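Local coordinates for protein uroporphyrinogen III synthase (Thermus thermophilus, PDB 1WCW) that probably catalyses the cyclisation of the linear tetrapyrrole hydroxymethylbilane to uroporphyrinogen III, the common precursor of haem and related tetrapyrroles, at residues V11-A14 / R18-A21; G87-A92 / A108-H113; G118-L123 / P144-A149; F197-A202 / R230-K235. All coordinates share one frame; numbering follows the deposited sequence.

Contact 1 of 4, residues V11-A14 / R18-A21; sequences VAYA and RKEA
With CG of Y13 anti to the backbone N (chi1 -176°), the phenol is carried off the end of strand 10-13 directly at the start of helix 19-28, where R18 holds its own CG beside the backbone N (chi1 -74°). The tyrosine does most of the reaching. Its OH comes to 3.8 Å from R18 CB, a van der Waals touch on the stem of the arginine and not on its charge, and the phenol and guanidinium planes stand 69° apart. That guanidinium is engaged beyond the contact, NH2 bonding to the backbone O of E243. Further back along the ring, Y13 CE1 lies 4.0 Å from K19 N, so the phenol rests on the first backbone turn of the helix while the extended lysine leads its amine away. The ring is buried: F22, on the same helix, stacks on it, and L245 and V190 also touch it. R18 sits at the N-cap position. Strand 10-13, helix 19-28 and the parallel neighbour 32-35 make a beta-alpha-beta unit, and Y13 ties its first strand to its helix within a five-stranded parallel sheet of 2-1-3-4-5 order, the flavodoxin-like arrangement.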
loop_
_atom_site.group_PDB
_atom_site.type_symbol
_atom_site.label_atom_id
_atom_site.label_comp_id
_atom_site.label_asym_id
_atom_site.label_seq_id
_atom_site.Cartn_x
_atom_site.Cartn_y
_atom_site.Cartn_z
ATOM N N VAL A 11 9.307 -12.877 15.717
ATOM C CA VAL A 11 8.570 -12.373 14.553
ATOM C C VAL A 11 8.720 -10.871 14.471
ATOM O O VAL A 11 8.345 -10.095 15.381
ATOM C CB VAL A 11 7.086 -12.709 14.639
ATOM C CG1 VAL A 11 6.366 -12.324 13.303
ATOM C CG2 VAL A 11 6.870 -14.233 14.939
ATOM N N ALA A 12 9.318 -10.427 13.389
ATOM C CA ALA A 12 9.522 -8.992 13.094
ATOM C C ALA A 12 8.294 -8.465 12.324
ATOM O O ALA A 12 7.661 -9.244 11.555
ATOM C CB ALA A 12 10.720 -8.835 12.294
ATOM N N TYR A 13 7.959 -7.214 12.502
ATOM C CA TYR A 13 6.837 -6.568 11.850
ATOM C C TYR A 13 7.368 -5.379 11.097
ATOM O O TYR A 13 8.043 -4.521 11.678
ATOM C CB TYR A 13 5.864 -6.126 12.916
ATOM C CG TYR A 13 4.580 -5.516 12.449
ATOM C CD1 TYR A 13 4.312 -4.160 12.659
ATOM C CD2 TYR A 13 3.627 -6.291 11.818
ATOM C CE1 TYR A 13 3.098 -3.599 12.227
ATOM C CE2 TYR A 13 2.450 -5.760 11.405
ATOM C CZ TYR A 13 2.208 -4.430 11.609
ATOM O OH TYR A 13 0.998 -3.910 11.172
ATOM N N ALA A 14 7.089 -5.317 9.791
ATOM C CA ALA A 14 7.599 -4.216 8.940
ATOM C C ALA A 14 6.596 -3.059 8.833
ATOM O O ALA A 14 6.942 -2.085 8.159
ATOM C CB ALA A 14 7.930 -4.763 7.528
ATOM N N ARG A 18 -0.073 -0.206 12.999
ATOM C CA ARG A 18 -0.558 -1.100 14.036
ATOM C C ARG A 18 0.536 -1.845 14.829
ATOM O O ARG A 18 0.353 -2.980 15.259
ATOM C CB ARG A 18 -1.505 -2.144 13.398
ATOM C CG ARG A 18 -2.897 -1.547 13.024
ATOM C CD ARG A 18 -3.854 -2.673 12.601
ATOM N NE ARG A 18 -3.364 -3.288 11.367
ATOM C CZ ARG A 18 -3.911 -4.356 10.783
ATOM N NH1 ARG A 18 -3.397 -4.852 9.662
ATOM N NH2 ARG A 18 -4.979 -4.933 11.319
ATOM N N LYS A 19 1.661 -1.193 15.051
ATOM C CA LYS A 19 2.772 -1.785 15.826
ATOM C C LYS A 19 2.384 -2.238 17.204
ATOM O O LYS A 19 2.851 -3.273 17.687
ATOM C CB LYS A 19 3.863 -0.729 16.083
ATOM C CG LYS A 19 4.561 -0.291 14.883
ATOM C CD LYS A 19 5.591 0.773 15.226
ATOM C CE LYS A 19 6.248 1.357 13.969
ATOM N NZ LYS A 19 7.292 2.370 14.327
ATOM N N GLU A 20 1.657 -1.419 17.926
ATOM C CA GLU A 20 1.268 -1.736 19.284
ATOM C C GLU A 20 0.347 -2.965 19.333
ATOM O O GLU A 20 0.457 -3.840 20.225
ATOM C CB GLU A 20 0.568 -0.505 19.888
ATOM C CG GLU A 20 0.423 -0.427 21.398
ATOM C CD GLU A 20 -0.094 0.983 21.895
ATOM O OE1 GLU A 20 -1.253 1.394 21.579
ATOM O OE2 GLU A 20 0.667 1.684 22.611
ATOM N N ALA A 21 -0.549 -3.048 18.363
ATOM C CA ALA A 21 -1.453 -4.179 18.350
ATOM C C ALA A 21 -0.637 -5.418 18.011
ATOM O O ALA A 21 -0.863 -6.483 18.581
ATOM C CB ALA A 21 -2.598 -3.992 17.316
#

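Contact 2 of 4, residues G87-A92 / A108-H113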
loop_
_atom_site.group_PDB
_atom_site.type_symbol
_atom_site.label_atom_id
_atom_site.label_comp_id
_atom_site.label_asym_id
_atom_site.label_seq_id
_atom_site.Cartn_x
_atom_site.Cartn_y
_atom_site.Cartn_z
ATOM N N GLY A 87 -19.172 18.044 -6.810
ATOM C CA GLY A 87 -19.801 18.252 -8.099
ATOM C C GLY A 87 -18.952 17.670 -9.233
ATOM O O GLY A 87 -19.404 16.871 -10.043
ATOM N N PRO A 88 -17.696 18.115 -9.379
ATOM C CA PRO A 88 -16.810 17.610 -10.439
ATOM C C PRO A 88 -16.636 16.088 -10.337
ATOM O O PRO A 88 -16.652 15.363 -11.339
ATOM C CB PRO A 88 -15.492 18.323 -10.178
ATOM C CG PRO A 88 -15.924 19.573 -9.459
ATOM C CD PRO A 88 -17.118 19.256 -8.644
ATOM N N LEU A 89 -16.443 15.587 -9.138
ATOM C CA LEU A 89 -16.287 14.142 -8.971
ATOM C C LEU A 89 -17.544 13.357 -9.341
ATOM O O LEU A 89 -17.457 12.242 -9.905
ATOM C CB LEU A 89 -15.833 13.767 -7.565
ATOM C CG LEU A 89 -14.366 14.197 -7.300
ATOM C CD1 LEU A 89 -14.090 14.097 -5.801
ATOM C CD2 LEU A 89 -13.420 13.398 -8.068
ATOM N N ALA A 90 -18.708 13.953 -9.106
ATOM C CA ALA A 90 -19.964 13.265 -9.462
ATOM C C ALA A 90 -20.085 13.107 -10.958
ATOM O O ALA A 90 -20.641 12.090 -11.448
ATOM C CB ALA A 90 -21.122 14.060 -8.961
ATOM N N LYS A 91 -19.573 14.087 -11.692
ATOM C CA LYS A 91 -19.656 14.028 -13.137
ATOM C C LYS A 91 -18.561 13.147 -13.758
ATOM O O LYS A 91 -18.749 12.590 -14.848
ATOM C CB LYS A 91 -19.592 15.433 -13.723
ATOM C CG LYS A 91 -20.819 16.275 -13.274
ATOM C CD LYS A 91 -20.754 17.715 -13.726
ATOM C CE LYS A 91 -21.990 18.486 -13.269
ATOM N NZ LYS A 91 -22.066 19.820 -13.954
ATOM N N ALA A 92 -17.430 12.972 -13.084
ATOM C CA ALA A 92 -16.376 12.187 -13.639
ATOM C C ALA A 92 -16.682 10.660 -13.621
ATOM O O ALA A 92 -17.480 10.192 -12.808
ATOM C CB ALA A 92 -15.104 12.448 -12.793
ATOM N N ALA A 108 -18.452 8.676 0.622
ATOM C CA ALA A 108 -18.581 10.079 0.260
ATOM C C ALA A 108 -19.780 10.333 -0.683
ATOM O O ALA A 108 -20.005 11.453 -1.091
ATOM C CB ALA A 108 -17.256 10.550 -0.421
ATOM N N GLY A 109 -20.512 9.256 -1.027
ATOM C CA GLY A 109 -21.652 9.328 -1.928
ATOM C C GLY A 109 -21.204 9.481 -3.370
ATOM O O GLY A 109 -21.904 10.033 -4.202
ATOM N N LEU A 110 -20.008 8.963 -3.654
ATOM C CA LEU A 110 -19.411 9.053 -5.019
ATOM C C LEU A 110 -18.926 7.644 -5.356
ATOM O O LEU A 110 -17.741 7.427 -5.670
ATOM C CB LEU A 110 -18.218 10.029 -5.003
ATOM C CG LEU A 110 -18.573 11.505 -4.714
ATOM C CD1 LEU A 110 -17.327 12.271 -4.347
ATOM C CD2 LEU A 110 -19.230 12.137 -5.943
ATOM N N PRO A 111 -19.823 6.649 -5.320
ATOM C CA PRO A 111 -19.375 5.280 -5.589
ATOM C C PRO A 111 -18.656 5.127 -6.924
ATOM O O PRO A 111 -19.020 5.742 -7.926
ATOM C CB PRO A 111 -20.678 4.434 -5.493
ATOM C CG PRO A 111 -21.762 5.444 -5.905
ATOM C CD PRO A 111 -21.310 6.764 -5.308
ATOM N N PRO A 112 -17.648 4.282 -6.950
ATOM C CA PRO A 112 -16.922 4.095 -8.203
ATOM C C PRO A 112 -17.730 3.383 -9.259
ATOM O O PRO A 112 -18.575 2.549 -8.957
ATOM C CB PRO A 112 -15.694 3.262 -7.784
ATOM C CG PRO A 112 -16.212 2.463 -6.603
ATOM C CD PRO A 112 -17.144 3.402 -5.851
ATOM N N HIS A 113 -17.428 3.685 -10.512
ATOM C CA HIS A 113 -18.042 2.970 -11.631
ATOM C C HIS A 113 -17.378 1.654 -11.853
ATOM O O HIS A 113 -18.031 0.756 -12.416
ATOM C CB HIS A 113 -17.986 3.831 -12.891
ATOM C CG HIS A 113 -18.686 5.138 -12.734
ATOM N ND1 HIS A 113 -20.063 5.357 -12.737
ATOM C CD2 HIS A 113 -18.115 6.356 -12.562
ATOM C CE1 HIS A 113 -20.297 6.663 -12.603
ATOM N NE2 HIS A 113 -19.116 7.279 -12.485
#
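A90 and L110 bring their CA atoms to 6.1 Å, the point where helix 86-91 passes nearest the loop 108-113; further on the backbones spread, with A92 CA and H113 CA 9.6 Å apart. A92 is the first residue past its helix to leave helical angles. In the second segment G109, with phi 76°, closes helix 99-107 in a Schellman motif, after which L110 turns back toward helix 86-91 and two extended prolines lead on to H113. L110 holds CG beside its backbone N (chi1 -66°), from where its two methyls are carried over the helix. CD1 packs 3.9 Å from L89 CB, the two leucines crossing at about a right angle, while CD2 settles over the backbone of A90, 3.7 Å from A90 N, and also meets A90 CB. The segments bracket a beta-alpha-beta crossover: 87-92 runs into strand 93-96, and the loop 108-113 leads from helix 99-107 to the parallel neighbour 114-115. An alanine at L110 would lose both branches, which would probably open a gap beside L89 and leave the flank of A90 without its apolar cover. The polar link is slighter. H113 NE2 donates to A92 O at 3.4 Å, a weak bond bent to 145°, with the oxygen near the plane of the imidazole at its edge. H113 also lies almost parallel to the ring of F93. R94 adds a firmer tie, its guanidinium bonding to L89 O from one segment and P111 O from the other.

Contact 3 of 4, residues G118-L123 / P144-A149; sequences GTSKSL and PLLENA
L146 and L123 supply the apolar core of this contact: their CD1 methyls meet at 3.8 Å as the side chains cross, and L64 of strand 62-65 touches both. L146 reaches its place with chi1 at -139°, off the staggered positions, which sets its second methyl, CD2, 3.7 Å from S120 OG. L145 leans in alongside, its CD2 packing 4.1 Å from S120 CB. Both helices pack beside the mixed sheet: 120-123 comes soon after strand 114-115, whereas 144-152 makes the crossover from strand 132-137 to its parallel neighbour 155-167. A water provides the polar bridge. It lies 2.8 Å from S120 OG and accepts from L146 N at 3.2 Å, taking up a backbone N-H in the first turn of helix 144-152. S120 OG also bonds to a glycerol, probably from the crystallisation liquor. One capping bond and one side-chain bond shape the short, weakly bonded helix. T119 OG1, at the N-cap, accepts the cap from S122 N at 3.1 Å, and S122 OG bonds to T119 O at 2.7 Å, tilted 17° from the carbonyl plane. D117 steadies both side chains, its OD1 bonding to T119 OG1 and its N to S122 OG.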
loop_
_atom_site.group_PDB
_atom_site.type_symbol
_atom_site.label_atom_id
_atom_site.label_comp_id
_atom_site.label_asym_id
_atom_site.label_seq_id
_atom_site.Cartn_x
_atom_site.Cartn_y
_atom_site.Cartn_z
ATOM N N GLY A 118 -6.781 -4.133 -6.456
ATOM C CA GLY A 118 -5.706 -3.617 -5.627
ATOM C C GLY A 118 -4.400 -3.395 -6.384
ATOM O O GLY A 118 -3.434 -2.913 -5.835
ATOM N N THR A 119 -4.340 -3.715 -7.668
ATOM C CA THR A 119 -3.132 -3.564 -8.432
ATOM C C THR A 119 -3.308 -2.667 -9.629
ATOM O O THR A 119 -4.432 -2.590 -10.170
ATOM C CB THR A 119 -2.608 -4.925 -9.027
ATOM O OG1 THR A 119 -3.564 -5.418 -9.992
ATOM C CG2 THR A 119 -2.458 -5.968 -7.919
ATOM N N SER A 120 -2.269 -1.980 -10.065
ATOM C CA SER A 120 -2.370 -1.165 -11.258
ATOM C C SER A 120 -2.769 -1.990 -12.472
ATOM O O SER A 120 -3.574 -1.528 -13.284
ATOM C CB SER A 120 -1.038 -0.501 -11.592
ATOM O OG SER A 120 -0.780 0.502 -10.628
ATOM N N LYS A 121 -2.197 -3.194 -12.633
ATOM C CA LYS A 121 -2.523 -3.961 -13.812
ATOM C C LYS A 121 -3.996 -4.312 -13.877
ATOM O O LYS A 121 -4.574 -4.379 -14.975
ATOM C CB LYS A 121 -1.693 -5.222 -13.905
ATOM C CG LYS A 121 -1.749 -6.105 -12.657
ATOM C CD LYS A 121 -1.160 -7.522 -12.885
ATOM C CE LYS A 121 -0.967 -8.258 -11.515
ATOM N NZ LYS A 121 -0.708 -9.746 -11.546
ATOM N N SER A 122 -4.671 -4.499 -12.757
ATOM C CA SER A 122 -6.081 -4.858 -12.782
ATOM C C SER A 122 -6.924 -3.720 -13.329
ATOM O O SER A 122 -8.091 -3.946 -13.700
ATOM C CB SER A 122 -6.615 -5.233 -11.386
ATOM O OG SER A 122 -6.659 -4.066 -10.523
ATOM N N LEU A 123 -6.410 -2.478 -13.311
ATOM C CA LEU A 123 -7.160 -1.330 -13.837
ATOM C C LEU A 123 -7.074 -1.215 -15.355
ATOM O O LEU A 123 -7.909 -0.493 -15.957
ATOM C CB LEU A 123 -6.660 -0.016 -13.245
ATOM C CG LEU A 123 -7.022 0.133 -11.770
ATOM C CD1 LEU A 123 -6.356 1.370 -11.230
ATOM C CD2 LEU A 123 -8.555 0.213 -11.511
ATOM N N PRO A 144 4.187 4.283 -12.515
ATOM C CA PRO A 144 4.391 4.455 -13.950
ATOM C C PRO A 144 3.519 3.662 -14.903
ATOM O O PRO A 144 3.204 4.159 -15.987
ATOM C CB PRO A 144 5.887 4.155 -14.128
ATOM C CG PRO A 144 6.150 3.145 -13.076
ATOM C CD PRO A 144 5.351 3.691 -11.855
ATOM N N LEU A 145 3.129 2.465 -14.499
ATOM C CA LEU A 145 2.273 1.686 -15.389
ATOM C C LEU A 145 0.947 2.417 -15.576
ATOM O O LEU A 145 0.446 2.597 -16.718
ATOM C CB LEU A 145 2.110 0.284 -14.808
ATOM C CG LEU A 145 1.350 -0.719 -15.660
ATOM C CD1 LEU A 145 1.601 -2.125 -15.128
ATOM C CD2 LEU A 145 -0.084 -0.406 -15.604
ATOM N N LEU A 146 0.385 2.941 -14.491
ATOM C CA LEU A 146 -0.867 3.636 -14.539
ATOM C C LEU A 146 -0.727 4.931 -15.251
ATOM O O LEU A 146 -1.593 5.298 -16.065
ATOM C CB LEU A 146 -1.372 3.851 -13.109
ATOM C CG LEU A 146 -2.818 3.673 -12.751
ATOM C CD1 LEU A 146 -3.394 2.408 -13.438
ATOM C CD2 LEU A 146 -2.914 3.492 -11.212
ATOM N N GLU A 147 0.322 5.705 -14.923
ATOM C CA GLU A 147 0.487 6.987 -15.542
ATOM C C GLU A 147 0.667 6.932 -17.031
ATOM O O GLU A 147 0.076 7.697 -17.776
ATOM C CB GLU A 147 1.653 7.758 -14.912
ATOM C CG GLU A 147 1.199 8.295 -13.595
ATOM C CD GLU A 147 1.828 9.645 -13.202
ATOM O OE1 GLU A 147 1.963 10.588 -14.029
ATOM O OE2 GLU A 147 2.162 9.790 -12.025
ATOM N N ASN A 148 1.422 5.947 -17.460
ATOM C CA ASN A 148 1.639 5.767 -18.862
ATOM C C ASN A 148 0.356 5.258 -19.530
ATOM O O ASN A 148 0.002 5.712 -20.651
ATOM C CB ASN A 148 2.809 4.806 -19.072
ATOM C CG ASN A 148 4.135 5.479 -18.824
ATOM O OD1 ASN A 148 4.437 6.492 -19.447
ATOM N ND2 ASN A 148 4.931 4.932 -17.918
ATOM N N ALA A 149 -0.356 4.320 -18.886
ATOM C CA ALA A 149 -1.610 3.856 -19.501
ATOM C C ALA A 149 -2.642 4.997 -19.640
ATOM O O ALA A 149 -3.324 5.096 -20.669
ATOM C CB ALA A 149 -2.189 2.747 -18.698
HETATM O O HOH W 1 1.429 1.682 -11.797
#

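Contact 4 of 4, residues F197-A202 / R230-K235; sequences FLFEGA and REWGVK
F199 and W232 form an offset stack joining the last turn of helix 192-201 to the Schellman motif that ends helix 223-231, in the domain built on the five-stranded parallel sheet. W232 holds CG beside its backbone N (chi1 -76°), which brings the indole over F199. The phenyl ring and the five-membered ring of the indole have centroids 4.6 Å apart and planes only 16° from parallel. The two side chains slide past each other in opposite directions, so each puts its CB over the other's ring. These are two CH-pi contacts: F199 CB stands 3.4 Å from the centroid of the W232 six-membered ring, and W232 CB 3.8 Å from the centroid of the F199 ring. Apolar packing adds to this: F199 CZ meets V234 CG2 at 3.8 Å, with L208 of helix 205-214 touching F199 and L212 touching V234. E200 lays its CG 4.1 Å from W232 CZ2; its carboxylate forms a salt bridge with K141. W232 NE1 bonds to E196 OE2. A leucine in place of W232 would probably strip the indole cover from that face of F199 and leave E196 without the N-H it now receives. Other bonds involve the backbone: R209 donates through its side-chain NE to W232 O, and G233, at positive phi, turns V234 back to face F199, its N bonding to R230 O at 2.9 Å.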
loop_
_atom_site.group_PDB
_atom_site.type_symbol
_atom_site.label_atom_id
_atom_site.label_comp_id
_atom_site.label_asym_id
_atom_site.label_seq_id
_atom_site.Cartn_x
_atom_site.Cartn_y
_atom_site.Cartn_z
ATOM N N PHE A 197 9.777 -1.103 -0.377
ATOM C CA PHE A 197 10.769 -0.268 0.296
ATOM C C PHE A 197 11.923 -1.081 0.819
ATOM O O PHE A 197 13.084 -0.649 0.733
ATOM C CB PHE A 197 10.129 0.498 1.463
ATOM C CG PHE A 197 9.241 1.672 1.054
ATOM C CD1 PHE A 197 8.286 2.140 1.952
ATOM C CD2 PHE A 197 9.353 2.323 -0.115
ATOM C CE1 PHE A 197 7.476 3.268 1.651
ATOM C CE2 PHE A 197 8.517 3.475 -0.378
ATOM C CZ PHE A 197 7.612 3.912 0.519
ATOM N N LEU A 198 11.653 -2.264 1.419
ATOM C CA LEU A 198 12.763 -3.082 1.897
ATOM C C LEU A 198 13.689 -3.472 0.779
ATOM O O LEU A 198 14.928 -3.304 0.919
ATOM C CB LEU A 198 12.143 -4.307 2.586
ATOM C CG LEU A 198 13.188 -5.299 3.065
ATOM C CD1 LEU A 198 14.146 -4.689 4.117
ATOM C CD2 LEU A 198 12.493 -6.496 3.710
ATOM N N PHE A 199 13.169 -4.010 -0.315
ATOM C CA PHE A 199 14.069 -4.434 -1.384
ATOM C C PHE A 199 14.674 -3.277 -2.103
ATOM O O PHE A 199 15.873 -3.434 -2.508
ATOM C CB PHE A 199 13.318 -5.341 -2.375
ATOM C CG PHE A 199 13.346 -6.788 -1.980
ATOM C CD1 PHE A 199 12.372 -7.359 -1.212
ATOM C CD2 PHE A 199 14.463 -7.554 -2.320
ATOM C CE1 PHE A 199 12.489 -8.691 -0.782
ATOM C CE2 PHE A 199 14.593 -8.885 -1.885
ATOM C CZ PHE A 199 13.621 -9.434 -1.145
ATOM N N GLU A 200 14.016 -2.138 -2.242
ATOM C CA GLU A 200 14.648 -0.995 -2.950
ATOM C C GLU A 200 15.695 -0.377 -2.067
ATOM O O GLU A 200 16.617 0.284 -2.640
ATOM C CB GLU A 200 13.626 0.068 -3.371
ATOM C CG GLU A 200 12.645 -0.404 -4.453
ATOM C CD GLU A 200 11.581 0.606 -4.778
ATOM O OE1 GLU A 200 11.684 1.730 -4.259
ATOM O OE2 GLU A 200 10.627 0.318 -5.494
ATOM N N GLY A 201 15.605 -0.519 -0.751
ATOM C CA GLY A 201 16.565 0.106 0.134
ATOM C C GLY A 201 17.629 -0.793 0.701
ATOM O O GLY A 201 18.480 -0.263 1.471
ATOM N N ALA A 202 17.644 -2.077 0.401
ATOM C CA ALA A 202 18.677 -2.978 0.940
ATOM C C ALA A 202 20.062 -2.740 0.358
ATOM O O ALA A 202 20.199 -2.388 -0.819
ATOM C CB ALA A 202 18.295 -4.429 0.658
ATOM N N ARG A 230 6.708 -12.045 -4.358
ATOM C CA ARG A 230 7.016 -12.967 -5.467
ATOM C C ARG A 230 7.722 -12.246 -6.607
ATOM O O ARG A 230 8.616 -12.838 -7.233
ATOM C CB ARG A 230 5.723 -13.650 -5.979
ATOM C CG ARG A 230 5.124 -14.644 -4.962
ATOM C CD ARG A 230 3.656 -14.999 -5.271
ATOM N NE ARG A 230 3.333 -15.349 -6.628
ATOM C CZ ARG A 230 3.071 -16.593 -7.051
ATOM N NH1 ARG A 230 2.739 -16.819 -8.320
ATOM N NH2 ARG A 230 3.180 -17.611 -6.221
ATOM N N GLU A 231 7.386 -11.010 -6.878
ATOM C CA GLU A 231 8.045 -10.249 -7.961
ATOM C C GLU A 231 9.515 -10.017 -7.612
ATOM O O GLU A 231 10.323 -9.799 -8.533
ATOM C CB GLU A 231 7.350 -8.912 -8.160
ATOM C CG GLU A 231 5.885 -8.963 -8.640
ATOM C CD GLU A 231 5.274 -7.557 -8.643
ATOM O OE1 GLU A 231 5.911 -6.640 -9.219
ATOM O OE2 GLU A 231 4.177 -7.345 -8.055
ATOM N N TRP A 232 9.898 -10.024 -6.334
ATOM C CA TRP A 232 11.302 -9.890 -5.958
ATOM C C TRP A 232 11.951 -11.252 -5.800
ATOM O O TRP A 232 13.077 -11.307 -5.319
ATOM C CB TRP A 232 11.464 -9.053 -4.691
ATOM C CG TRP A 232 11.288 -7.594 -4.945
ATOM C CD1 TRP A 232 10.128 -6.807 -4.796
ATOM C CD2 TRP A 232 12.304 -6.674 -5.389
ATOM N NE1 TRP A 232 10.382 -5.515 -5.108
ATOM C CE2 TRP A 232 11.704 -5.392 -5.486
ATOM C CE3 TRP A 232 13.666 -6.803 -5.719
ATOM C CZ2 TRP A 232 12.401 -4.236 -5.866
ATOM C CZ3 TRP A 232 14.375 -5.646 -6.095
ATOM C CH2 TRP A 232 13.742 -4.381 -6.176
ATOM N N GLY A 233 11.268 -12.330 -6.167
ATOM C CA GLY A 233 11.887 -13.640 -6.063
ATOM C C GLY A 233 11.759 -14.302 -4.710
ATOM O O GLY A 233 12.505 -15.231 -4.400
ATOM N N VAL A 234 10.827 -13.854 -3.859
ATOM C CA VAL A 234 10.600 -14.462 -2.565
ATOM C C VAL A 234 9.237 -15.087 -2.470
ATOM O O VAL A 234 8.248 -14.448 -2.877
ATOM C CB VAL A 234 10.746 -13.406 -1.455
ATOM C CG1 VAL A 234 10.325 -14.022 -0.093
ATOM C CG2 VAL A 234 12.199 -12.899 -1.427
ATOM N N LYS A 235 9.138 -16.347 -2.091
ATOM C CA LYS A 235 7.839 -16.939 -1.929
ATOM C C LYS A 235 7.401 -16.857 -0.454
ATOM O O LYS A 235 8.088 -17.405 0.428
ATOM C CB LYS A 235 7.917 -18.438 -2.337
ATOM C CG LYS A 235 6.580 -19.160 -2.222
ATOM C CD LYS A 235 6.790 -20.648 -2.458
ATOM C CE LYS A 235 5.584 -21.462 -2.130
ATOM N NZ LYS A 235 5.412 -21.568 -0.662
#

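In the fold
Along the chain the four contacts come strictly in series, yet they divide between two sheets. Contacts 1 and 4, centres about 19 Å apart, belong to the five-stranded parallel sheet; contacts 2 and 3, about 20 Å apart, belong to the mixed sheet. The chain starts the first sheet with strands 10-13 and 32-35, builds the second, then returns to add 186-189, 217-221 and 238-240. Contacts 1 and 2 have centres about 36 Å apart. Contact 4 comes within about 6 Å of both contact 1 and contact 3 at nearest atoms, touching neither. Contacts 3 and 4 probably lie near the junction of the two domains, by the cleft this family is thought to use for its substrate.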